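Local structure of Pro-metalloprotease PrtV (Vibrio cholerae, 4L9D) at residues G32-Y37 with L66-D71; V9-L14 with Q24-D29; F41-T46 with W54-A59. The protein probably acts as a secreted cytotoxic metalloprotease; this chain is its first PKD domain, a calcium-binding module that regulates interdomain flexibility. One frame throughout, in Å; residues are numbered along the deposited sequence.

Contact 1: residues G32-Y37 with L66-D71. With NA (sodium ion), chain C.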
loop_
_atom_site.group_PDB
_atom_site.type_symbol
_atom_site.label_atom_id
_atom_site.label_comp_id
_atom_site.label_asym_id
_atom_site.label_seq_id
_atom_site.Cartn_x
_atom_site.Cartn_y
_atom_site.Cartn_z
ATOM N N GLY A 32 19.601 2.217 -4.444
ATOM C CA GLY A 32 19.041 3.469 -4.833
ATOM C C GLY A 32 18.120 3.991 -3.750
ATOM O O GLY A 32 18.173 3.527 -2.595
ATOM N N ASN A 33 17.287 4.916 -4.111
ATOM C CA ASN A 33 16.407 5.617 -3.217
ATOM C C ASN A 33 14.994 5.623 -3.781
ATOM O O ASN A 33 14.797 5.992 -4.915
ATOM C CB ASN A 33 16.885 7.103 -3.057
ATOM C CG ASN A 33 18.255 7.177 -2.460
ATOM O OD1 ASN A 33 18.412 6.968 -1.249
ATOM N ND2 ASN A 33 19.242 7.388 -3.246
ATOM N N ILE A 34 14.014 5.233 -2.981
ATOM C CA ILE A 34 12.611 5.268 -3.382
ATOM C C ILE A 34 12.147 6.722 -3.484
ATOM O O ILE A 34 12.336 7.488 -2.534
ATOM C CB ILE A 34 11.720 4.429 -2.458
ATOM C CG1 ILE A 34 12.105 2.939 -2.595
ATOM C CG2 ILE A 34 10.239 4.648 -2.771
ATOM C CD1 ILE A 34 11.521 2.043 -1.528
ATOM N N VAL A 35 11.502 7.070 -4.595
ATOM C CA VAL A 35 11.038 8.406 -4.853
ATOM C C VAL A 35 9.526 8.538 -4.997
ATOM O O VAL A 35 9.029 9.674 -4.936
ATOM C CB VAL A 35 11.726 9.043 -6.073
ATOM C CG1 VAL A 35 13.256 9.056 -5.873
ATOM C CG2 VAL A 35 11.352 8.380 -7.375
ATOM N N SER A 36 8.806 7.460 -5.267
ATOM C CA SER A 36 7.369 7.554 -5.458
ATOM C C SER A 36 6.674 6.242 -5.115
ATOM O O SER A 36 7.315 5.169 -5.040
ATOM C CB SER A 36 7.033 7.929 -6.904
ATOM O OG SER A 36 7.346 6.865 -7.782
ATOM N N TYR A 37 5.386 6.387 -4.912
ATOM C CA TYR A 37 4.491 5.354 -4.428
ATOM C C TYR A 37 3.184 5.404 -5.221
ATOM O O TYR A 37 2.641 6.496 -5.457
ATOM C CB TYR A 37 4.135 5.607 -2.959
ATOM C CG TYR A 37 5.321 5.761 -2.066
ATOM C CD1 TYR A 37 6.056 4.690 -1.646
ATOM C CD2 TYR A 37 5.833 7.029 -1.747
ATOM C CE1 TYR A 37 7.191 4.793 -0.907
ATOM C CE2 TYR A 37 6.946 7.180 -0.975
ATOM C CZ TYR A 37 7.626 6.050 -0.537
ATOM O OH TYR A 37 8.788 6.180 0.232
ATOM N N LEU A 66 0.811 -2.025 -3.155
ATOM C CA LEU A 66 1.747 -0.898 -3.170
ATOM C C LEU A 66 2.817 -1.142 -4.198
ATOM O O LEU A 66 3.498 -2.178 -4.145
ATOM C CB LEU A 66 2.419 -0.716 -1.804
ATOM C CG LEU A 66 3.564 0.327 -1.775
ATOM C CD1 LEU A 66 3.069 1.737 -2.110
ATOM C CD2 LEU A 66 4.267 0.308 -0.448
ATOM N N THR A 67 3.026 -0.166 -5.072
ATOM C CA THR A 67 4.170 -0.121 -5.959
ATOM C C THR A 67 5.071 1.012 -5.529
ATOM O O THR A 67 4.586 2.134 -5.296
ATOM C CB THR A 67 3.680 0.095 -7.425
ATOM O OG1 THR A 67 2.934 -1.036 -7.861
ATOM C CG2 THR A 67 4.851 0.281 -8.398
ATOM N N VAL A 68 6.360 0.712 -5.411
ATOM C CA VAL A 68 7.362 1.737 -5.147
ATOM C C VAL A 68 8.269 1.843 -6.379
ATOM O O VAL A 68 8.507 0.843 -7.057
ATOM C CB VAL A 68 8.173 1.424 -3.901
ATOM C CG1 VAL A 68 7.247 1.213 -2.686
ATOM C CG2 VAL A 68 9.126 0.222 -4.043
ATOM N N THR A 69 8.761 3.060 -6.638
ATOM C CA THR A 69 9.646 3.325 -7.745
ATOM C C THR A 69 10.814 4.139 -7.267
ATOM O O THR A 69 10.638 5.071 -6.445
ATOM C CB THR A 69 8.903 4.051 -8.899
ATOM O OG1 THR A 69 7.766 3.252 -9.279
ATOM C CG2 THR A 69 9.763 4.259 -10.105
ATOM N N ASP A 70 12.012 3.814 -7.728
ATOM C CA ASP A 70 13.227 4.436 -7.252
ATOM C C ASP A 70 13.838 5.428 -8.251
ATOM O O ASP A 70 13.296 5.727 -9.336
ATOM C CB ASP A 70 14.203 3.412 -6.710
ATOM C CG ASP A 70 14.988 2.631 -7.775
ATOM O OD1 ASP A 70 14.794 2.890 -8.989
ATOM O OD2 ASP A 70 15.756 1.733 -7.334
ATOM N N ASP A 71 14.911 6.063 -7.796
ATOM C CA ASP A 71 15.643 7.071 -8.565
ATOM C C ASP A 71 16.174 6.634 -9.924
ATOM O O ASP A 71 16.394 7.514 -10.756
ATOM C CB ASP A 71 16.867 7.594 -7.790
ATOM C CG ASP A 71 17.888 6.533 -7.521
ATOM O OD1 ASP A 71 17.593 5.553 -6.811
ATOM O OD2 ASP A 71 18.997 6.719 -8.010
HETATM NA NA NA C . 19.155 2.825 -0.553
HETATM O O HOH W 1 21.125 2.207 -1.793
HETATM O O HOH W 2 20.248 4.961 -0.318
HETATM O O HOH W 3 17.324 3.580 0.622
HETATM O O HOH W 4 20.103 1.937 1.479
#

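Contact 2: residues V9-L14 with Q24-D29. With NA (sodium ion), chain C.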
loop_
_atom_site.group_PDB
_atom_site.type_symbol
_atom_site.label_atom_id
_atom_site.label_comp_id
_atom_site.label_asym_id
_atom_site.label_seq_id
_atom_site.Cartn_x
_atom_site.Cartn_y
_atom_site.Cartn_z
ATOM N N VAL A 9 12.420 -2.860 -2.909
ATOM C CA VAL A 9 11.503 -3.843 -2.308
ATOM C C VAL A 9 10.339 -3.086 -1.700
ATOM O O VAL A 9 10.517 -2.351 -0.711
ATOM C CB VAL A 9 12.194 -4.730 -1.256
ATOM C CG1 VAL A 9 11.174 -5.725 -0.722
ATOM C CG2 VAL A 9 13.377 -5.474 -1.860
ATOM N N ALA A 10 9.152 -3.280 -2.256
ATOM C CA ALA A 10 7.913 -2.728 -1.710
ATOM C C ALA A 10 7.479 -3.554 -0.500
ATOM O O ALA A 10 7.473 -4.787 -0.559
ATOM C CB ALA A 10 6.796 -2.756 -2.756
ATOM N N ARG A 11 7.057 -2.857 0.557
ATOM C CA ARG A 11 6.585 -3.567 1.761
ATOM C C ARG A 11 5.840 -2.601 2.633
ATOM O O ARG A 11 6.171 -1.400 2.679
ATOM C CB ARG A 11 7.808 -4.167 2.514
ATOM C CG ARG A 11 7.405 -5.213 3.538
ATOM C CD ARG A 11 8.649 -5.847 4.211
ATOM N NE ARG A 11 9.409 -4.821 4.879
ATOM C CZ ARG A 11 10.438 -5.078 5.712
ATOM N NH1 ARG A 11 10.739 -6.329 6.061
ATOM N NH2 ARG A 11 11.095 -4.074 6.216
ATOM N N PHE A 12 4.823 -3.099 3.330
ATOM C CA PHE A 12 4.037 -2.247 4.228
ATOM C C PHE A 12 3.385 -3.155 5.297
ATOM O O PHE A 12 3.316 -4.363 5.129
ATOM C CB PHE A 12 2.983 -1.424 3.484
ATOM C CG PHE A 12 1.991 -2.266 2.709
ATOM C CD1 PHE A 12 0.949 -2.890 3.325
ATOM C CD2 PHE A 12 2.061 -2.368 1.328
ATOM C CE1 PHE A 12 0.059 -3.644 2.592
ATOM C CE2 PHE A 12 1.173 -3.134 0.612
ATOM C CZ PHE A 12 0.127 -3.761 1.246
ATOM N N GLU A 13 2.884 -2.490 6.327
ATOM C CA GLU A 13 2.010 -3.165 7.292
ATOM C C GLU A 13 0.743 -2.314 7.475
ATOM O O GLU A 13 0.810 -1.063 7.385
ATOM C CB GLU A 13 2.707 -3.362 8.643
ATOM C CG GLU A 13 3.958 -4.184 8.498
ATOM C CD GLU A 13 4.661 -4.603 9.777
ATOM O OE1 GLU A 13 4.105 -4.388 10.875
ATOM O OE2 GLU A 13 5.777 -5.211 9.668
ATOM N N LEU A 14 -0.381 -2.935 7.735
ATOM C CA LEU A 14 -1.677 -2.264 7.835
ATOM C C LEU A 14 -2.283 -2.482 9.222
ATOM O O LEU A 14 -2.167 -3.545 9.811
ATOM C CB LEU A 14 -2.627 -2.814 6.820
ATOM C CG LEU A 14 -2.190 -2.721 5.372
ATOM C CD1 LEU A 14 -3.271 -3.293 4.422
ATOM C CD2 LEU A 14 -1.811 -1.314 4.962
ATOM N N GLN A 24 1.713 1.650 7.452
ATOM C CA GLN A 24 3.102 1.923 7.712
ATOM C C GLN A 24 3.918 1.422 6.528
ATOM O O GLN A 24 3.778 0.275 6.131
ATOM C CB GLN A 24 3.576 1.255 9.012
ATOM C CG GLN A 24 4.993 1.604 9.323
ATOM C CD GLN A 24 5.642 0.757 10.421
ATOM O OE1 GLN A 24 6.448 1.261 11.122
ATOM N NE2 GLN A 24 5.387 -0.527 10.446
ATOM N N ASN A 25 4.691 2.311 5.929
ATOM C CA ASN A 25 5.516 1.939 4.758
ATOM C C ASN A 25 6.848 1.413 5.227
ATOM O O ASN A 25 7.576 2.148 5.879
ATOM C CB ASN A 25 5.658 3.137 3.862
ATOM C CG ASN A 25 6.098 2.740 2.480
ATOM O OD1 ASN A 25 6.971 1.887 2.325
ATOM N ND2 ASN A 25 5.511 3.375 1.489
ATOM N N THR A 26 7.168 0.182 4.914
ATOM C CA THR A 26 8.383 -0.491 5.364
ATOM C C THR A 26 9.233 -0.938 4.181
ATOM O O THR A 26 10.012 -1.893 4.275
ATOM C CB THR A 26 8.044 -1.641 6.335
ATOM O OG1 THR A 26 7.332 -2.631 5.613
ATOM C CG2 THR A 26 7.266 -1.140 7.558
ATOM N N SER A 27 9.138 -0.195 3.078
ATOM C CA SER A 27 9.873 -0.478 1.864
ATOM C C SER A 27 11.324 -0.117 1.989
ATOM O O SER A 27 11.705 0.646 2.917
ATOM C CB SER A 27 9.215 0.311 0.690
ATOM O OG SER A 27 7.869 -0.014 0.494
ATOM N N SER A 28 12.177 -0.589 1.090
ATOM C CA SER A 28 13.557 -0.349 1.114
ATOM C C SER A 28 14.175 -0.438 -0.278
ATOM O O SER A 28 13.543 -0.894 -1.232
ATOM C CB SER A 28 14.249 -1.259 2.108
ATOM O OG SER A 28 14.084 -2.586 1.689
ATOM N N ASP A 29 15.436 -0.062 -0.387
ATOM C CA ASP A 29 16.137 -0.154 -1.671
ATOM C C ASP A 29 17.623 -0.228 -1.402
ATOM O O ASP A 29 18.213 0.724 -0.857
ATOM C CB ASP A 29 15.858 1.087 -2.537
ATOM C CG ASP A 29 16.227 0.925 -3.978
ATOM O OD1 ASP A 29 16.989 0.023 -4.353
ATOM O OD2 ASP A 29 15.746 1.819 -4.752
HETATM NA NA NA C . 19.155 2.825 -0.553
HETATM O O HOH W 5 11.533 -3.515 2.180
HETATM O O HOH W 6 7.248 -4.782 7.412
HETATM O O HOH W 7 7.507 -2.790 11.124
HETATM O O HOH W 2 20.248 4.961 -0.318
HETATM O O HOH W 3 17.324 3.580 0.622
HETATM O O HOH W 1 21.125 2.207 -1.793
HETATM O O HOH W 4 20.103 1.937 1.479
#

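Contact 3: residues F41-T46 with W54-A59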
loop_
_atom_site.group_PDB
_atom_site.type_symbol
_atom_site.label_atom_id
_atom_site.label_comp_id
_atom_site.label_asym_id
_atom_site.label_seq_id
_atom_site.Cartn_x
_atom_site.Cartn_y
_atom_site.Cartn_z
ATOM N N PHE A 41 -6.065 0.424 -3.412
ATOM C CA PHE A 41 -6.727 -0.122 -2.268
ATOM C C PHE A 41 -7.680 -1.278 -2.563
ATOM O O PHE A 41 -8.344 -1.793 -1.669
ATOM C CB PHE A 41 -7.440 1.007 -1.499
ATOM C CG PHE A 41 -6.504 2.165 -1.097
ATOM C CD1 PHE A 41 -5.268 1.951 -0.582
ATOM C CD2 PHE A 41 -6.965 3.459 -1.240
ATOM C CE1 PHE A 41 -4.469 3.015 -0.189
ATOM C CE2 PHE A 41 -6.142 4.544 -0.885
ATOM C CZ PHE A 41 -4.920 4.291 -0.327
ATOM N N GLY A 42 -7.750 -1.696 -3.820
ATOM C CA GLY A 42 -8.562 -2.875 -4.165
ATOM C C GLY A 42 -10.033 -2.565 -4.275
ATOM O O GLY A 42 -10.857 -3.473 -4.207
ATOM N N ASN A 43 -10.381 -1.289 -4.465
ATOM C CA ASN A 43 -11.760 -0.811 -4.499
ATOM C C ASN A 43 -11.954 0.293 -5.548
ATOM O O ASN A 43 -13.010 0.946 -5.514
ATOM C CB ASN A 43 -12.173 -0.297 -3.125
ATOM C CG ASN A 43 -11.425 0.951 -2.746
ATOM O OD1 ASN A 43 -10.334 1.231 -3.285
ATOM N ND2 ASN A 43 -11.964 1.711 -1.793
ATOM N N GLY A 44 -10.964 0.509 -6.375
ATOM C CA GLY A 44 -10.994 1.590 -7.370
ATOM C C GLY A 44 -10.263 2.856 -6.950
ATOM O O GLY A 44 -10.030 3.750 -7.742
ATOM N N GLN A 45 -9.904 2.944 -5.639
ATOM C CA GLN A 45 -9.191 4.104 -5.112
ATOM C C GLN A 45 -7.704 3.866 -5.165
ATOM O O GLN A 45 -7.193 2.716 -5.033
ATOM C CB GLN A 45 -9.579 4.421 -3.702
ATOM C CG GLN A 45 -11.048 4.836 -3.603
ATOM C CD GLN A 45 -11.528 5.093 -2.183
ATOM O OE1 GLN A 45 -11.077 4.461 -1.210
ATOM N NE2 GLN A 45 -12.466 6.034 -2.028
ATOM N N THR A 46 -6.936 4.969 -5.317
ATOM C CA THR A 46 -5.470 4.964 -5.314
ATOM C C THR A 46 -4.943 6.144 -4.485
ATOM O O THR A 46 -5.698 7.084 -4.177
ATOM C CB THR A 46 -4.927 5.023 -6.766
ATOM O OG1 THR A 46 -5.297 6.251 -7.332
ATOM C CG2 THR A 46 -5.381 3.876 -7.610
ATOM N N TRP A 54 -7.166 5.340 4.622
ATOM C CA TRP A 54 -8.265 5.225 3.692
ATOM C C TRP A 54 -9.394 4.428 4.344
ATOM O O TRP A 54 -9.251 3.922 5.451
ATOM C CB TRP A 54 -7.827 4.564 2.373
ATOM C CG TRP A 54 -7.388 3.158 2.487
ATOM C CD1 TRP A 54 -8.130 2.026 2.157
ATOM C CD2 TRP A 54 -6.050 2.670 2.776
ATOM N NE1 TRP A 54 -7.344 0.909 2.279
ATOM C CE2 TRP A 54 -6.066 1.270 2.600
ATOM C CE3 TRP A 54 -4.844 3.307 3.104
ATOM C CZ2 TRP A 54 -4.915 0.501 2.748
ATOM C CZ3 TRP A 54 -3.729 2.542 3.229
ATOM C CH2 TRP A 54 -3.754 1.164 3.038
ATOM N N SER A 55 -10.535 4.310 3.634
ATOM C CA SER A 55 -11.647 3.522 4.145
ATOM C C SER A 55 -12.459 2.970 2.993
ATOM O O SER A 55 -12.461 3.455 1.858
ATOM C CB SER A 55 -12.511 4.343 5.083
ATOM O OG SER A 55 -13.062 5.500 4.360
ATOM N N TYR A 56 -13.240 1.948 3.365
ATOM C CA TYR A 56 -14.179 1.290 2.471
ATOM C C TYR A 56 -15.634 1.608 2.905
ATOM O O TYR A 56 -15.855 2.273 3.921
ATOM C CB TYR A 56 -13.919 -0.240 2.513
ATOM C CG TYR A 56 -12.510 -0.603 2.125
ATOM C CD1 TYR A 56 -12.169 -0.757 0.795
ATOM C CD2 TYR A 56 -11.534 -0.787 3.078
ATOM C CE1 TYR A 56 -10.878 -1.031 0.423
ATOM C CE2 TYR A 56 -10.214 -1.057 2.704
ATOM C CZ TYR A 56 -9.902 -1.224 1.388
ATOM O OH TYR A 56 -8.605 -1.526 1.045
ATOM N N THR A 57 -16.588 1.237 2.083
ATOM C CA THR A 57 -17.999 1.402 2.355
ATOM C C THR A 57 -18.687 0.070 2.681
ATOM O O THR A 57 -19.463 -0.062 3.601
ATOM C CB THR A 57 -18.648 2.181 1.197
ATOM O OG1 THR A 57 -18.111 3.492 1.163
ATOM C CG2 THR A 57 -20.143 2.285 1.347
ATOM N N LYS A 58 -18.420 -0.939 1.843
ATOM C CA LYS A 58 -19.017 -2.249 1.964
ATOM C C LYS A 58 -18.077 -3.190 2.706
ATOM O O LYS A 58 -16.893 -3.295 2.404
ATOM C CB LYS A 58 -19.398 -2.825 0.620
ATOM C CG LYS A 58 -20.346 -4.004 0.665
ATOM C CD LYS A 58 -20.734 -4.521 -0.704
ATOM C CE LYS A 58 -21.866 -5.472 -0.624
ATOM N NZ LYS A 58 -22.403 -6.002 -1.882
ATOM N N ALA A 59 -18.628 -3.960 3.642
ATOM C CA ALA A 59 -17.842 -5.061 4.242
ATOM C C ALA A 59 -17.390 -6.004 3.180
ATOM O O ALA A 59 -18.079 -6.258 2.183
ATOM C CB ALA A 59 -18.744 -5.786 5.270
HETATM O O HOH W 8 -13.891 5.499 0.547
HETATM O O HOH W 9 -10.516 5.946 1.045
#

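Contact 1: residues G32-Y37 with L66-D71
Val-35 N and Ser-36 N both donate to Thr-69 O. The two amides gripping one oxygen make a classic beta bulge, which shifts the pairing of antiparallel strands 34-40 and 60-70 by one residue. Val-35 N lies 2.9 Å from Thr-69 O, in the plane of the carbonyl. Ser-36 N is further from Thr-69 O, at 3.2 Å. Thr-69 N returns a bond to Ser-36 O.

Beyond the bulge, Asp-71 N donates to Asn-33 O at 2.9 Å. Asn-33 N in turn points almost straight at Asp-71 OD1 (2.8 Å, 167°) and meets it from above the carboxylate plane. Asp-71 was deposited in two conformers, so this second bond describes one of them. The side chains of Thr-67 and Thr-69 bond to Thr-77 and Ser-75 on strand 75-84. Asp-70 has a salt bridge to Lys-72 and accepts from Asp-74 N.

Val-68 splits its methyls between two neighbours. Val-68 CG2 touches Ile-34 CD1 at 3.9 Å, while Val-68 CG1 meets Tyr-37 CD1 at 3.8 Å. Leu-66 CD1 sits at the edge of the Tyr-37 ring.

Gly-32 O binds the sodium ion at 2.4 Å, with Asp-29 O and four waters. One of these waters accepts from Gly-32 N, and another donates to Asn-33 OD1. Two backbone carbonyls and four waters thus put six oxygens around the sodium ion, with no carboxylate charge in direct contact.

Contact 2: residues V9-L14 with Q24-D29
The beta hairpin of strands 12-17 and 20-25 lies at one edge of the three-stranded sheet of this PKD domain, and here Glu-13 pairs with Gln-24. Their backbones exchange two bonds: Glu-13 N to Gln-24 O and Gln-24 N to Glu-13 O, each 2.9 Å. The next pair, Phe-12 with Asn-25, is non-hydrogen-bonded. The Phe-12 ring turns into the sandwich, where it packs edge-to-face with His-78 and also meets the Trp-39 ring.

Past the regular strands the two segments stay together as far as a single bridge. There Val-9 N donates to Ser-28 O and Ser-28 N to Val-9 O. Between these ends, a side chain takes over part of the pairing: Ser-27 OG accepts from Arg-11 N at 3.0 Å. Within segment 24-29, Asn-25 OD1 accepts from Ser-27 N at 3.1 Å, an Asx turn. Asn-25 ND2 is bonded to Ala-50 O.

Arg-11 crosses Thr-26 at about a right angle and grips Thr-26 O side-on with two nitrogens. Arg-11 NH2 lies on a lone pair of Thr-26 O, at 3.1 Å. Arg-11 NE, 3.0 Å from Thr-26 O, approaches from above the carbonyl plane. The arginine chain is bent at chi3 (60°), which brings NE to Thr-26 O. Thr-26 N donates to Arg-11 O. A water bonded to both Glu-13 OE2 and Thr-26 OG1 sits over one face of the Arg-11 guanidinium, offset toward its rim.

Contact 3: residues F41-T46 with W54-A59
Tyr-56 OH joins two groups by hydrogen bonds. It donates to Phe-41 O at 2.7 Å, on a lone pair in the carbonyl plane, and accepts from Trp-54 NE1 at 3.0 Å. The pair of bonds ties the phenol to the loop and to the indole at once.

Phe-41 and Trp-54 stack face to face. The Phe-41 ring and the five-membered ring of Trp-54 have centroids 3.6 Å apart and planes 10° from parallel. Phe-41 CD1 lies over the centre of the indole, and Phe-41 CE1 is 3.3 Å from Trp-54 CE3. Trp-54 CB also rests on the Phe-41 face.

Asn-43 OD1 accepts from Gln-45 N, an Asx turn, and Asn-43 ND2 donates to Gln-45 OE1. Asn-43 ND2 also packs 3.6 Å from Tyr-56 CD1. Two waters link the side chain of Gln-45 to Ser-55 N and O.

Residues 39-44 read WDFGNG, close to the WDFGDG signature of PKD domains. This loop follows strand 34-40 of one sheet and packs on strand 53-55 of the other, with Trp-54 touching Val-21 and Val-64 and Tyr-56 touching Ile-82.

Contacts 1 and 2 lie side by side, with centres about 10 Å apart, and share the sodium ion and its four waters. Contact 1 supplies Gly-32 O and contact 2 supplies Asp-29 O. Asp-70 OD2 and Asp-29 OD2 come within 2.6 Å, but neither touches the sodium ion. Such close carboxylates may share a proton. Asp-70 is a calcium ligand together with Ile-6, Asp-31 and Asp-74, but no calcium is bound in this crystal. The two contacts also pack through Leu-66 CB and Phe-12 CD2, 3.6 Å apart. Contact 3 lies across the chain's centre, about 23 Å from contact 1 and 20 Å from contact 2 between centres. Leu-14 CD2 still reaches Trp-54 CH2 at 3.7 Å.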